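Benzoylformate decarboxylase (Mycobacterium smegmatis, PDB 4Q9D) belongs to the thiamine pyrophosphate-dependent enzymes, a family whose members bind that cofactor together with a metal ion. Local coordinates at residues Q144-A147 and V148-P152; S380-L383 and D384-T387; V413-A416 and L417-A421; I444-A447 and A448-L452; S490-A493 and A494-C498. All coordinates share one frame; numbering follows the deposited sequence. Where two conformers were deposited one is given.

Contact 1: Q144-A147 and V148-P152; sequences QAYA and VAMQP. With FMT (formic acid), chain G.
The C-terminal end of helix 138-150 carries this contact, in the beta-alpha-beta unit formed with strands 128-130 and 157-162. Tyr-146 and Met-150 meet one turn apart along it. CG of Met-150 sits over the middle of the Tyr-146 ring, 3.8 Å from the centroid and 12° off the ring normal. This is a CH-pi contact. The sulfur lies higher over the same ring, with SD of Met-150 5.0 Å from the Tyr-146 centroid, a more distant Met-aromatic contact. The tyrosine side chain leaves with CG anti to its own N (chi1 176°). Met-150 starts with CG beside its own N, which brings CG over the ring, and the bend at chi2 carries SD above it. Formic acid, probably from the crystallisation liquor, lies at the ring edge. The phenol donates a hydrogen bond to it, OH of Tyr-146 to O1 of formic acid, modelled at 2.4 Å, so short that its exact length is doubtful. Pro-67 packs against both Tyr-146 and Met-150.

The backbone closes with ordinary helical bonds. N of Val-148 reaches O of Gln-144 at 2.8 Å, and N of Gln-151 reaches O of Ala-147 at 3.1 Å. CG of Gln-151 also touches O of Ala-147 at 3.0 Å. The Gln-151 amide is turned to another chain, where it bonds Ser-305 and Pro-302 of the second subunit.

Apolar cover thus lies over the Tyr-146 ring, given by carbon and sulfur of Met-150, while the polar amide of Gln-151 ties the helix end to the second subunit.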
# COMPACT_ATOMS: atom_id res chain seq x y z
N GLN B 144 -15.88 -9.50 -12.66
CA GLN B 144 -14.91 -8.43 -12.76
C GLN B 144 -13.48 -9.00 -12.65
O GLN B 144 -12.56 -8.56 -13.40
CB GLN B 144 -15.23 -7.39 -11.66
CG GLN B 144 -14.38 -6.17 -11.68
CD GLN B 144 -14.92 -5.04 -10.76
OE1 GLN B 144 -14.13 -4.27 -10.25
NE2 GLN B 144 -16.25 -4.88 -10.65
N ALA B 145 -13.28 -9.98 -11.76
CA ALA B 145 -11.94 -10.56 -11.61
C ALA B 145 -11.50 -11.15 -12.95
O ALA B 145 -10.37 -10.94 -13.40
CB ALA B 145 -11.90 -11.63 -10.52
N TYR B 146 -12.42 -11.88 -13.59
CA TYR B 146 -12.18 -12.49 -14.91
C TYR B 146 -11.89 -11.41 -15.95
O TYR B 146 -10.98 -11.54 -16.75
CB TYR B 146 -13.43 -13.31 -15.34
CG TYR B 146 -13.35 -13.94 -16.75
CD1 TYR B 146 -13.15 -15.30 -16.91
CD2 TYR B 146 -13.55 -13.16 -17.89
CE1 TYR B 146 -13.11 -15.88 -18.18
CE2 TYR B 146 -13.50 -13.73 -19.17
CZ TYR B 146 -13.28 -15.08 -19.30
OH TYR B 146 -13.23 -15.65 -20.56
N ALA B 147 -12.68 -10.33 -15.94
CA ALA B 147 -12.45 -9.23 -16.86
C ALA B 147 -11.06 -8.62 -16.71
O ALA B 147 -10.36 -8.37 -17.72
CB ALA B 147 -13.54 -8.14 -16.69
N VAL B 148 -10.63 -8.40 -15.47
CA VAL B 148 -9.32 -7.77 -15.26
C VAL B 148 -8.18 -8.73 -15.66
O VAL B 148 -7.27 -8.34 -16.37
CB VAL B 148 -9.08 -7.32 -13.82
CG1 VAL B 148 -7.60 -6.82 -13.64
CG2 VAL B 148 -10.12 -6.23 -13.40
N ALA B 149 -8.27 -9.98 -15.22
CA ALA B 149 -7.29 -11.00 -15.53
C ALA B 149 -7.10 -11.19 -17.04
O ALA B 149 -5.99 -11.43 -17.49
CB ALA B 149 -7.70 -12.37 -14.89
N MET B 150 -8.19 -11.10 -17.80
CA MET B 150 -8.21 -11.52 -19.19
C MET B 150 -7.93 -10.40 -20.17
O MET B 150 -7.52 -10.67 -21.29
CB MET B 150 -9.54 -12.19 -19.55
CG MET B 150 -9.72 -13.57 -18.90
SD MET B 150 -8.54 -14.78 -19.59
CE MET B 150 -9.29 -15.10 -21.20
N GLN B 151 -8.11 -9.15 -19.74
CA GLN B 151 -7.79 -8.03 -20.61
C GLN B 151 -6.28 -7.84 -20.64
O GLN B 151 -5.59 -8.11 -19.66
CB GLN B 151 -8.51 -6.75 -20.20
CG GLN B 151 -10.05 -6.89 -20.31
CD GLN B 151 -10.76 -5.60 -19.91
OE1 GLN B 151 -11.58 -5.08 -20.67
NE2 GLN B 151 -10.44 -5.09 -18.72
N PRO B 152 -5.75 -7.39 -21.79
CA PRO B 152 -4.28 -7.38 -21.96
C PRO B 152 -3.61 -6.20 -21.22
O PRO B 152 -4.22 -5.16 -21.10
CB PRO B 152 -4.10 -7.22 -23.48
CG PRO B 152 -5.36 -6.53 -23.95
CD PRO B 152 -6.47 -7.10 -23.04
C FMT G . -13.27 -13.07 -22.89
O1 FMT G . -12.93 -14.21 -22.51
O2 FMT G . -14.28 -12.52 -22.44

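Contact 2: S380-L383 and D384-T387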
# COMPACT_ATOMS: atom_id res chain seq x y z
N SER B 380 22.20 -24.44 -13.75
CA SER B 380 23.55 -24.88 -14.08
C SER B 380 23.57 -25.68 -15.39
O SER B 380 24.64 -25.95 -15.91
CB SER B 380 24.21 -25.67 -12.93
OG SER B 380 23.52 -26.88 -12.65
N THR B 381 22.41 -26.06 -15.93
CA THR B 381 22.42 -26.86 -17.16
C THR B 381 21.70 -26.24 -18.38
O THR B 381 21.32 -26.96 -19.31
CB THR B 381 21.97 -28.32 -16.92
OG1 THR B 381 20.57 -28.35 -16.63
CG2 THR B 381 22.74 -28.93 -15.75
N MET B 382 21.54 -24.92 -18.39
CA MET B 382 20.91 -24.28 -19.54
C MET B 382 21.65 -24.56 -20.86
O MET B 382 21.02 -24.77 -21.91
CB MET B 382 20.76 -22.78 -19.31
CG MET B 382 19.59 -22.41 -18.39
SD MET B 382 17.93 -22.74 -19.05
CE MET B 382 17.76 -21.55 -20.40
N LEU B 383 22.98 -24.59 -20.81
CA LEU B 383 23.76 -24.85 -22.03
C LEU B 383 23.43 -26.22 -22.60
O LEU B 383 23.26 -26.36 -23.80
CB LEU B 383 25.28 -24.74 -21.77
CG LEU B 383 26.20 -25.15 -22.94
CD1 LEU B 383 25.88 -24.38 -24.24
CD2 LEU B 383 27.69 -25.03 -22.57
N ASP B 384 23.27 -27.21 -21.71
CA ASP B 384 22.95 -28.58 -22.13
C ASP B 384 21.58 -28.69 -22.77
O ASP B 384 21.38 -29.45 -23.71
CB ASP B 384 23.09 -29.54 -20.93
CG ASP B 384 24.46 -29.43 -20.28
OD1 ASP B 384 25.48 -29.54 -21.01
OD2 ASP B 384 24.55 -29.16 -19.07
N LEU B 385 20.62 -27.96 -22.23
CA LEU B 385 19.27 -27.96 -22.79
C LEU B 385 19.35 -27.35 -24.18
O LEU B 385 18.78 -27.87 -25.13
CB LEU B 385 18.34 -27.12 -21.90
CG LEU B 385 17.07 -26.56 -22.55
CD1 LEU B 385 15.99 -27.60 -22.50
CD2 LEU B 385 16.63 -25.26 -21.86
N PHE B 386 20.05 -26.21 -24.29
CA PHE B 386 20.19 -25.54 -25.57
C PHE B 386 20.86 -26.47 -26.61
O PHE B 386 20.41 -26.58 -27.77
CB PHE B 386 21.00 -24.24 -25.37
CG PHE B 386 21.42 -23.58 -26.67
CD1 PHE B 386 20.49 -22.88 -27.44
CD2 PHE B 386 22.73 -23.67 -27.11
CE1 PHE B 386 20.87 -22.28 -28.63
CE2 PHE B 386 23.12 -23.06 -28.31
CZ PHE B 386 22.18 -22.37 -29.07
N THR B 387 21.92 -27.15 -26.19
CA THR B 387 22.69 -28.01 -27.10
C THR B 387 21.89 -29.20 -27.57
O THR B 387 21.89 -29.51 -28.75
CB THR B 387 23.95 -28.52 -26.41
OG1 THR B 387 24.73 -27.39 -26.04
CG2 THR B 387 24.75 -29.44 -27.35
O HOH W 1 26.36 -26.92 -18.21
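Hydrogen bonds dominate the first turn of helix 382-388. O of Leu-383 is held twice by Thr-387. The backbone N of Thr-387 donates to O of Leu-383 at 2.9 Å, and OG1 of Thr-387 donates to the same O of Leu-383, also at 2.9 Å. The hydroxyl comes from above the carbonyl plane, 41° out of it. A chi1 of -60° turns OG1 back along the helix to meet that oxygen. N of Phe-386 bonds O of Met-382 at 2.9 Å, with an N-H...O angle of 168°.

A water bridges the residues before the helix to its first turn. It donates to O of Ser-380 and to OD2 of Asp-384, at 3.0 Å from each. OD2 of Asp-384 also bonds Ser-357. The same oxygen makes a van der Waals touch, OD2 of Asp-384 to CB of Thr-381 at 3.5 Å, the two side chains crossing at about a right angle. OG1 of Thr-381 bonds Ser-378 and Tyr-361.

Among the apolar side chains, Leu-385 packs on Val-374 and Met-376 of strand 373-377. The Phe-386 ring leads away to a cation-pi contact with Arg-343.

Thr-387 closes the turn with two bonds to one carbonyl. The carboxylate at its start is held by a water and Ser-357, and the helix dipole would probably stabilise its negative charge there.

Contact 3: V413-A416 and L417-A421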
# COMPACT_ATOMS: atom_id res chain seq x y z
N VAL B 413 2.92 -30.44 -13.30
CA VAL B 413 1.69 -31.13 -12.91
C VAL B 413 0.50 -30.37 -13.52
O VAL B 413 -0.40 -30.96 -14.10
CB VAL B 413 1.54 -31.19 -11.37
CG1 VAL B 413 0.22 -31.90 -10.97
CG2 VAL B 413 2.72 -31.91 -10.74
N GLY B 414 0.51 -29.04 -13.38
CA GLY B 414 -0.51 -28.21 -14.01
C GLY B 414 -0.58 -28.34 -15.53
O GLY B 414 -1.66 -28.42 -16.10
N ILE B 415 0.58 -28.35 -16.20
CA ILE B 415 0.61 -28.50 -17.65
C ILE B 415 0.03 -29.84 -18.08
O ILE B 415 -0.76 -29.92 -19.02
CB ILE B 415 2.07 -28.35 -18.19
CG1 ILE B 415 2.53 -26.89 -18.06
CG2 ILE B 415 2.14 -28.81 -19.65
CD1 ILE B 415 4.09 -26.74 -17.90
N ALA B 416 0.39 -30.91 -17.38
CA ALA B 416 -0.15 -32.23 -17.74
C ALA B 416 -1.66 -32.32 -17.48
O ALA B 416 -2.39 -32.91 -18.29
CB ALA B 416 0.61 -33.34 -17.02
N LEU B 417 -2.13 -31.74 -16.38
CA LEU B 417 -3.58 -31.65 -16.13
C LEU B 417 -4.23 -30.86 -17.24
O LEU B 417 -5.30 -31.21 -17.71
CB LEU B 417 -3.88 -30.98 -14.79
CG LEU B 417 -3.62 -31.87 -13.58
CD1 LEU B 417 -3.55 -31.04 -12.28
CD2 LEU B 417 -4.69 -32.95 -13.49
N GLY B 418 -3.56 -29.79 -17.67
CA GLY B 418 -4.06 -28.98 -18.77
C GLY B 418 -4.15 -29.76 -20.07
O GLY B 418 -5.16 -29.70 -20.75
N ASP B 419 -3.08 -30.48 -20.42
CA ASP B 419 -3.07 -31.31 -21.64
C ASP B 419 -4.25 -32.29 -21.61
O ASP B 419 -4.95 -32.44 -22.59
CB ASP B 419 -1.77 -32.11 -21.76
CG ASP B 419 -0.57 -31.25 -22.06
OD1 ASP B 419 -0.78 -30.09 -22.49
OD2 ASP B 419 0.58 -31.73 -21.89
N ARG B 420 -4.47 -32.92 -20.46
CA ARG B 420 -5.56 -33.88 -20.34
C ARG B 420 -6.93 -33.20 -20.50
O ARG B 420 -7.78 -33.71 -21.22
CB ARG B 420 -5.47 -34.68 -19.04
CG ARG B 420 -6.72 -35.47 -18.71
CD ARG B 420 -6.57 -36.21 -17.39
NE ARG B 420 -5.42 -37.12 -17.35
CZ ARG B 420 -5.01 -37.73 -16.23
NH1 ARG B 420 -5.63 -37.48 -15.08
NH2 ARG B 420 -3.97 -38.56 -16.23
N ALA B 421 -7.13 -32.04 -19.87
CA ALA B 421 -8.38 -31.29 -20.06
C ALA B 421 -8.62 -30.84 -21.51
O ALA B 421 -9.76 -30.84 -21.96
CB ALA B 421 -8.45 -30.08 -19.12
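O of Ile-415 takes the backbone N-H of Asp-419 at 2.8 Å, with an N-H...O angle of 162°. The Asp-419 side chain folds back over the same carbonyl. With chi1 at -70° its CG lies beside its own N, and CG of Asp-419 comes to 3.3 Å from O of Ile-415. The two side chains run side by side and point the same way, and CG2 of Ile-415 is 4.0 Å from OD2 of Asp-419. The carboxylate is satisfied by charge outside the segments. OD2 makes a salt bridge to Arg-426 and OD1 makes one to Arg-422, so the aspartate is probably ionised.

Val-413 and Leu-417 form a second pair one turn apart. They too lie alongside each other, joined where CG1 of Val-413 meets CD1 of Leu-417 at 4.1 Å. CG of Leu-417 also leans on O of Val-413, at 3.4 Å. The Leu-417 side chain reaches Phe-60 of helix 50-64, and Val-413 reaches Met-56 of the same helix.

Two glycines are bonded to each other, N of Gly-418 to O of Gly-414 at 2.8 Å. The next bond but one runs from N of Arg-420 to O of Ala-416 at 3.0 Å. The Arg-420 guanidinium leaves the helix and bonds O of His-450.

This is the C-terminal part of alpha-helix 408-421, with regular i to i+4 bonding. It packs on helix 50-64 and, through Val-413 and Ala-416, on Ile-454 of strand 454-460 in the C-terminal thiamine pyrophosphate-binding region.

Contact 4: I444-A447 and A448-L452; sequences IWTA and AQHKL
Gln-449 lies across the Trp-445 indole. Its CG sits over one face, 3.5 Å from the centroid of the six-membered ring and 14° off the normal, a CH-pi contact. The bend at chi2 (-62°) carries CD over the indole, and chi3 then lays the amide nearly parallel to it. The two planes are 12° apart, with CD of Gln-449 3.7 Å from CZ2 of Trp-445.

Thr-446 and His-450 make the next pair, side by side and pointing the same way. The methyl CG2 of Thr-446 touches CD2 of His-450 at 3.8 Å. The imidazole sets its edge to the backbone, with CD2 of His-450 3.2 Å from O of Thr-446 and that oxygen in the ring plane.

The backbone holds these pairs in step. N of Gln-449 bonds O of Trp-445 at 2.8 Å, and N of His-450 bonds O of Thr-446 at 3.0 Å. At the helix end Lys-451 takes positive phi. N of Leu-452 then turns back to O of Ala-447 at 3.1 Å, and N of Lys-451 bonds O of Ala-448.

Further out, other parts fix the polar ends. NE1 of Trp-445 donates to O of Pro-485 of the fourth subunit, and that proline also packs on Gln-449. OG1 of Thr-446 bonds O of Leu-46 on strand 43-46. The helix is thus tied both to the neighbouring chain and to the N-terminal sheet.

The two backward bonds and the left-handed Lys-451 define a Schellman motif, here closing helix 443-449.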
# COMPACT_ATOMS: atom_id res chain seq x y z
N ILE B 444 4.64 -33.46 -6.41
CA ILE B 444 4.67 -34.72 -7.14
C ILE B 444 3.57 -35.70 -6.64
O ILE B 444 3.16 -36.60 -7.36
CB ILE B 444 6.06 -35.39 -7.13
CG1 ILE B 444 6.43 -35.87 -5.75
CG2 ILE B 444 7.13 -34.42 -7.65
CD1 ILE B 444 7.89 -36.39 -5.70
N TRP B 445 3.07 -35.46 -5.43
CA TRP B 445 1.98 -36.26 -4.87
C TRP B 445 0.74 -36.06 -5.73
O TRP B 445 0.02 -37.02 -6.01
CB TRP B 445 1.69 -35.84 -3.42
CG TRP B 445 0.55 -36.58 -2.78
CD1 TRP B 445 0.60 -37.83 -2.24
CD2 TRP B 445 -0.79 -36.10 -2.60
NE1 TRP B 445 -0.64 -38.17 -1.74
CE2 TRP B 445 -1.51 -37.14 -1.95
CE3 TRP B 445 -1.46 -34.92 -2.95
CZ2 TRP B 445 -2.88 -37.02 -1.62
CZ3 TRP B 445 -2.83 -34.80 -2.61
CH2 TRP B 445 -3.51 -35.85 -1.95
N THR B 446 0.49 -34.82 -6.12
CA THR B 446 -0.64 -34.53 -7.01
C THR B 446 -0.46 -35.22 -8.37
O THR B 446 -1.43 -35.73 -8.94
CB THR B 446 -0.81 -33.00 -7.20
OG1 THR B 446 -0.97 -32.39 -5.92
CG2 THR B 446 -2.03 -32.67 -8.07
N ALA B 447 0.77 -35.25 -8.88
CA ALA B 447 1.04 -35.97 -10.13
C ALA B 447 0.67 -37.46 -9.98
O ALA B 447 0.04 -38.05 -10.85
CB ALA B 447 2.55 -35.81 -10.54
N ALA B 448 1.06 -38.06 -8.86
CA ALA B 448 0.78 -39.48 -8.66
C ALA B 448 -0.71 -39.70 -8.46
O ALA B 448 -1.28 -40.60 -9.07
CB ALA B 448 1.57 -40.04 -7.49
N GLN B 449 -1.36 -38.85 -7.66
CA GLN B 449 -2.81 -38.93 -7.45
C GLN B 449 -3.61 -38.86 -8.75
O GLN B 449 -4.65 -39.50 -8.86
CB GLN B 449 -3.29 -37.83 -6.48
CG GLN B 449 -2.81 -38.06 -5.04
CD GLN B 449 -3.39 -39.37 -4.47
OE1 GLN B 449 -4.60 -39.50 -4.37
NE2 GLN B 449 -2.54 -40.31 -4.12
N HIS B 450 -3.16 -38.06 -9.72
CA HIS B 450 -3.90 -37.94 -10.98
C HIS B 450 -3.27 -38.74 -12.12
O HIS B 450 -3.69 -38.60 -13.27
CB HIS B 450 -4.06 -36.47 -11.39
CG HIS B 450 -4.87 -35.68 -10.43
ND1 HIS B 450 -6.18 -35.34 -10.67
CD2 HIS B 450 -4.58 -35.20 -9.20
CE1 HIS B 450 -6.66 -34.68 -9.63
NE2 HIS B 450 -5.71 -34.58 -8.72
N LYS B 451 -2.29 -39.58 -11.78
CA LYS B 451 -1.63 -40.46 -12.75
C LYS B 451 -1.20 -39.69 -13.99
O LYS B 451 -1.55 -40.06 -15.10
CB LYS B 451 -2.56 -41.60 -13.14
CG LYS B 451 -2.86 -42.58 -12.00
CD LYS B 451 -3.92 -43.58 -12.47
CE LYS B 451 -4.25 -44.61 -11.40
NZ LYS B 451 -4.83 -43.96 -10.20
N LEU B 452 -0.45 -38.61 -13.81
CA LEU B 452 -0.08 -37.77 -14.94
C LEU B 452 1.17 -38.32 -15.66
O LEU B 452 2.07 -38.87 -15.02
CB LEU B 452 0.13 -36.33 -14.45
CG LEU B 452 -1.15 -35.71 -13.87
CD1 LEU B 452 -0.85 -34.39 -13.13
CD2 LEU B 452 -2.14 -35.48 -14.99

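Contact 5: S490-A493 and A494-C498; sequences SSIA and AGFGC
In Ile-492 a chi1 of -58° puts CG1 beside the backbone N and leaves CG2 anti to it, and Phe-496 starts with CG beside its N at chi1 -76°. These torsions bring the two side chains alongside each other one turn apart, pointing the same way. CG2 of Ile-492 meets the ring at CE2 of Phe-496, 3.6 Å away. CD2 of Phe-496 also approaches O of Ile-492 at 3.4 Å, on an oblique line to the ring.

The same turn ends the helix. N of Phe-496 bonds O of Ile-492 at 3.0 Å. O of Ala-493 accepts from N of Cys-498 at 2.9 Å and, weakly, from N of Phe-496 at 3.2 Å. N of Gly-497 bonds O of Ala-494 at 2.9 Å. Gly-497 has phi of 94°, and the two backward bonds make a Schellman motif. Glycine, lacking CB, takes this positive phi without strain. CB of Cys-498 then comes back to 4.4 Å from CB of Ala-493.

Outside the segments Phe-496 packs on Ile-444 and Trp-445 of helix 443-449. Ile-492 rests on Phe-496 of the fourth subunit, and Ser-491 meets its own counterpart there.

O of Ala-493 and O of Ala-494 are thus satisfied within the turn, while Gly-495, through backbone hydrogen bonds, and the apolar side chains serve the interface with the fourth subunit.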
# COMPACT_ATOMS: atom_id res chain seq x y z
N SER B 490 14.90 -40.54 -4.33
CA SER B 490 14.04 -41.69 -4.70
C SER B 490 13.09 -42.12 -3.59
O SER B 490 11.91 -42.33 -3.84
CB SER B 490 14.86 -42.90 -5.14
OG SER B 490 15.06 -42.84 -6.52
N SER B 491 13.60 -42.24 -2.37
CA SER B 491 12.73 -42.57 -1.24
C SER B 491 11.62 -41.56 -1.06
O SER B 491 10.46 -41.93 -0.82
CB SER B 491 13.54 -42.70 0.04
OG SER B 491 14.45 -43.76 -0.13
N ILE B 492 11.97 -40.28 -1.18
CA ILE B 492 10.96 -39.22 -1.03
C ILE B 492 9.92 -39.37 -2.12
O ILE B 492 8.71 -39.35 -1.84
CB ILE B 492 11.61 -37.80 -1.04
CG1 ILE B 492 12.64 -37.68 0.07
CG2 ILE B 492 10.55 -36.70 -0.89
CD1 ILE B 492 13.57 -36.42 -0.06
N ALA B 493 10.37 -39.58 -3.35
CA ALA B 493 9.45 -39.68 -4.50
C ALA B 493 8.49 -40.86 -4.35
O ALA B 493 7.29 -40.75 -4.59
CB ALA B 493 10.25 -39.82 -5.80
N ALA B 494 9.04 -41.99 -3.93
CA ALA B 494 8.29 -43.20 -3.71
C ALA B 494 7.32 -42.93 -2.57
O ALA B 494 6.17 -43.33 -2.63
CB ALA B 494 9.25 -44.37 -3.35
N GLY B 495 7.79 -42.22 -1.55
CA GLY B 495 6.93 -41.87 -0.43
C GLY B 495 5.69 -41.08 -0.83
O GLY B 495 4.63 -41.27 -0.23
N PHE B 496 5.84 -40.20 -1.82
CA PHE B 496 4.73 -39.42 -2.39
C PHE B 496 3.94 -40.16 -3.47
O PHE B 496 3.05 -39.57 -4.10
CB PHE B 496 5.24 -38.08 -2.95
CG PHE B 496 5.55 -37.05 -1.87
CD1 PHE B 496 4.54 -36.59 -1.03
CD2 PHE B 496 6.83 -36.55 -1.72
CE1 PHE B 496 4.81 -35.64 -0.04
CE2 PHE B 496 7.11 -35.59 -0.74
CZ PHE B 496 6.11 -35.14 0.11
N GLY B 497 4.27 -41.43 -3.70
CA GLY B 497 3.50 -42.25 -4.63
C GLY B 497 4.00 -42.33 -6.06
O GLY B 497 3.34 -42.94 -6.92
N CYS B 498 5.15 -41.73 -6.36
CA CYS B 498 5.65 -41.75 -7.73
C CYS B 498 6.50 -42.99 -7.96
O CYS B 498 7.18 -43.44 -7.03
CB CYS B 498 6.52 -40.52 -7.99
SG CYS B 498 5.53 -39.01 -8.13

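Contacts 2 to 5 all lie in the C-terminal cofactor-binding region. Contact 1 lies on a helix packed against the N-terminal sheet, 36 Å between centres from contact 2 and on the opposite side of the chain's centre. Contacts 3 and 4 touch, their centres 11 Å apart, with CG1 of Val-413 3.5 Å from CD1 of Leu-452. Contacts 4 and 5 are likewise 11 Å apart between centres, joined where Ala-448 meets Gly-497, and both reach the fourth subunit. Contact 2 stands apart, 25 Å from contact 3 between centres. It is nearer the magnesium ion bound by Asp-434, Asn-461 and Glu-463: the Thr-381 side chain is about 8 Å away, that of Ile-492 in contact 5 about 14 Å.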